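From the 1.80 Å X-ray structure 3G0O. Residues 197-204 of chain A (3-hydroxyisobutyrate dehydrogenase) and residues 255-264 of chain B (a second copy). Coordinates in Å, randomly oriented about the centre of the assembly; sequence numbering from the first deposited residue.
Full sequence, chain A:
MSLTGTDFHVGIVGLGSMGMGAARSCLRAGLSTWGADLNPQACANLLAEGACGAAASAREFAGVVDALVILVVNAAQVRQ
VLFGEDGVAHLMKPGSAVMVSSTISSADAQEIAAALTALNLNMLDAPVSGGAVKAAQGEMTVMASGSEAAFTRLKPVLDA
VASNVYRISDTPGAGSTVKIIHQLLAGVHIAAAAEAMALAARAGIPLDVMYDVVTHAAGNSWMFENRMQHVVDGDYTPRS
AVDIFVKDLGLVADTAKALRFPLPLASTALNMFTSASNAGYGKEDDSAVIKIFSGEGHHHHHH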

# COMPACT_ATOMS: atom_id res chain seq x y z
N MSE A 197 -5.05 -1.32 -12.46
CA MSE A 197 -6.00 -2.35 -12.89
C MSE A 197 -6.60 -2.02 -14.25
O MSE A 197 -6.84 -2.92 -15.05
CB MSE A 197 -7.10 -2.55 -11.84
CG MSE A 197 -6.61 -3.19 -10.55
SE MSE A 197 -5.98 -5.04 -10.81
CE MSE A 197 -7.54 -5.95 -10.14
N ALA A 198 -6.85 -0.74 -14.51
CA ALA A 198 -7.40 -0.35 -15.80
C ALA A 198 -6.34 -0.67 -16.87
O ALA A 198 -6.67 -1.13 -17.96
CB ALA A 198 -7.74 1.14 -15.81
N LEU A 199 -5.08 -0.40 -16.57
CA LEU A 199 -4.01 -0.70 -17.51
C LEU A 199 -3.93 -2.21 -17.73
O LEU A 199 -3.73 -2.68 -18.85
CB LEU A 199 -2.65 -0.20 -17.00
CG LEU A 199 -1.44 -0.64 -17.84
CD1 LEU A 199 -1.57 -0.09 -19.25
CD2 LEU A 199 -0.15 -0.15 -17.18
N ALA A 200 -4.09 -2.97 -16.65
CA ALA A 200 -4.05 -4.43 -16.71
C ALA A 200 -5.14 -4.92 -17.65
O ALA A 200 -4.91 -5.81 -18.47
CB ALA A 200 -4.24 -5.02 -15.33
N ALA A 201 -6.32 -4.34 -17.52
CA ALA A 201 -7.45 -4.72 -18.36
C ALA A 201 -7.13 -4.41 -19.82
O ALA A 201 -7.33 -5.23 -20.71
CB ALA A 201 -8.71 -3.97 -17.93
N ARG A 202 -6.60 -3.21 -20.05
CA ARG A 202 -6.25 -2.77 -21.39
C ARG A 202 -5.18 -3.66 -22.02
O ARG A 202 -5.19 -3.90 -23.23
CB ARG A 202 -5.74 -1.32 -21.36
CG ARG A 202 -5.29 -0.79 -22.71
CD ARG A 202 -6.46 -0.69 -23.68
NE ARG A 202 -6.05 -0.27 -25.02
CZ ARG A 202 -5.55 -1.07 -25.95
NH1 ARG A 202 -5.39 -2.37 -25.71
NH2 ARG A 202 -5.20 -0.58 -27.13
N ALA A 203 -4.27 -4.15 -21.19
CA ALA A 203 -3.19 -5.01 -21.63
C ALA A 203 -3.64 -6.46 -21.82
O ALA A 203 -2.89 -7.29 -22.32
CB ALA A 203 -2.04 -4.96 -20.63
N GLY A 204 -4.88 -6.75 -21.42
CA GLY A 204 -5.40 -8.09 -21.57
C GLY A 204 -5.08 -9.06 -20.46
O GLY A 204 -5.12 -10.28 -20.67
N THR B 255 4.80 0.89 -22.28
CA THR B 255 3.72 -0.09 -22.38
C THR B 255 2.37 0.61 -22.56
O THR B 255 1.58 0.26 -23.43
CB THR B 255 3.67 -1.00 -21.13
OG1 THR B 255 4.88 -1.76 -21.05
CG2 THR B 255 2.48 -1.95 -21.20
N ALA B 256 2.12 1.61 -21.72
CA ALA B 256 0.87 2.36 -21.80
C ALA B 256 0.73 3.12 -23.12
O ALA B 256 -0.34 3.12 -23.73
CB ALA B 256 0.76 3.33 -20.62
N LYS B 257 1.81 3.76 -23.56
CA LYS B 257 1.74 4.51 -24.80
C LYS B 257 1.43 3.60 -25.99
O LYS B 257 0.65 3.96 -26.87
CB LYS B 257 3.04 5.29 -25.04
CG LYS B 257 2.96 6.22 -26.25
CD LYS B 257 3.89 7.42 -26.11
CE LYS B 257 5.35 7.02 -26.13
NZ LYS B 257 5.71 6.37 -27.42
N ALA B 258 2.03 2.42 -26.00
CA ALA B 258 1.79 1.47 -27.09
C ALA B 258 0.31 1.08 -27.11
O ALA B 258 -0.24 0.76 -28.16
CB ALA B 258 2.66 0.23 -26.91
N LEU B 259 -0.33 1.11 -25.94
CA LEU B 259 -1.74 0.77 -25.81
C LEU B 259 -2.65 2.00 -25.87
O LEU B 259 -3.86 1.88 -25.70
CB LEU B 259 -2.00 0.05 -24.48
CG LEU B 259 -1.32 -1.31 -24.30
CD1 LEU B 259 -1.40 -1.75 -22.83
CD2 LEU B 259 -2.00 -2.32 -25.20
N ARG B 260 -2.06 3.17 -26.10
CA ARG B 260 -2.83 4.41 -26.15
C ARG B 260 -3.64 4.51 -24.85
O ARG B 260 -4.84 4.76 -24.87
CB ARG B 260 -3.78 4.40 -27.36
CG ARG B 260 -4.55 5.70 -27.55
CD ARG B 260 -5.45 5.62 -28.77
NE ARG B 260 -4.72 5.79 -30.02
CZ ARG B 260 -4.51 6.97 -30.60
NH1 ARG B 260 -4.97 8.08 -30.05
NH2 ARG B 260 -3.82 7.03 -31.73
N PHE B 261 -2.96 4.32 -23.73
CA PHE B 261 -3.60 4.37 -22.41
C PHE B 261 -2.91 5.45 -21.57
O PHE B 261 -1.68 5.49 -21.48
CB PHE B 261 -3.44 3.01 -21.72
CG PHE B 261 -4.20 2.88 -20.44
CD1 PHE B 261 -5.54 2.49 -20.46
CD2 PHE B 261 -3.60 3.15 -19.23
CE1 PHE B 261 -6.25 2.36 -19.27
CE2 PHE B 261 -4.30 3.03 -18.03
CZ PHE B 261 -5.63 2.64 -18.05
N PRO B 262 -3.70 6.33 -20.92
CA PRO B 262 -3.12 7.41 -20.10
C PRO B 262 -2.76 6.98 -18.69
O PRO B 262 -3.47 6.17 -18.08
CB PRO B 262 -4.23 8.46 -20.11
CG PRO B 262 -5.46 7.58 -19.98
CD PRO B 262 -5.17 6.43 -20.96
N LEU B 263 -1.68 7.55 -18.16
CA LEU B 263 -1.22 7.23 -16.81
C LEU B 263 -1.00 8.52 -16.02
O LEU B 263 0.13 9.01 -15.92
CB LEU B 263 0.09 6.43 -16.85
CG LEU B 263 0.08 5.07 -17.55
CD1 LEU B 263 1.47 4.46 -17.47
CD2 LEU B 263 -0.95 4.15 -16.91
N PRO B 264 -2.07 9.07 -15.44
CA PRO B 264 -1.94 10.31 -14.66
C PRO B 264 -0.93 10.18 -13.52
O PRO B 264 -0.02 11.01 -13.38
CB PRO B 264 -3.36 10.54 -14.16
CG PRO B 264 -4.21 9.95 -15.25
CD PRO B 264 -3.48 8.66 -15.56
O HOH W 1 -6.30 2.54 -24.38

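The contact, which buries 414 Å² in all, is mostly apolar and rests on B:Leu259, A:Leu199 and B:Phe261. In chain A the partner surface is a helix; in chain B it is the end of a helix and the segment that follows. B:Arg260, with positive phi, closes the chain B helix in a Schellman motif, and the residues before and after it, B:Leu259 and B:Phe261, both point their CA-to-CB bonds toward chain A.

B:Leu259 covers the most surface. Its CD1 lies 3.9 Å from A:Leu199 CD1 and 3.9 Å from A:Ala203 CB, while its CD2 sits over one face of the A:Arg202 guanidinium, 3.4 Å from A:Arg202 NH1. A branched aliphatic side chain can thus pack against leucine and alanine with one methyl and against a flat cationic group with the other.

The CA-to-CB bond of A:Leu199 points sideways to chain B, and its chi1 t, chi2 p rotamer carries the methyls among chain B side chains: besides B:Leu259, CD1 is 4.4 Å from B:Ala256 CB, and CD2 is 4.4 Å from B:Leu263 CD2. A branched aliphatic side chain suits this buried place, giving two methyls to set against these apolar neighbours.

B:Phe261 lays its ring against the chain A helix, its flat shape offering both a face and an edge. A:Leu199 CA stands over the face, 4.0 Å from the centroid of the B:Phe261 ring and 22° off its normal, a CH-pi contact. At the ring edge, A:Ala198 CB comes within 3.4 Å of B:Phe261 CZ; the small alanine side chain lets the ring approach the backbone closely, with A:Leu199 N also 3.4 Å from B:Phe261 CZ.

A:Arg202 adds a polar margin. Its long side chain runs alongside B:Leu259, and its NE donates a hydrogen bond to water 1 (2.9 Å from A:Arg202 NE), which donates one to B:Arg260 O (2.7 Å), bridging the chains.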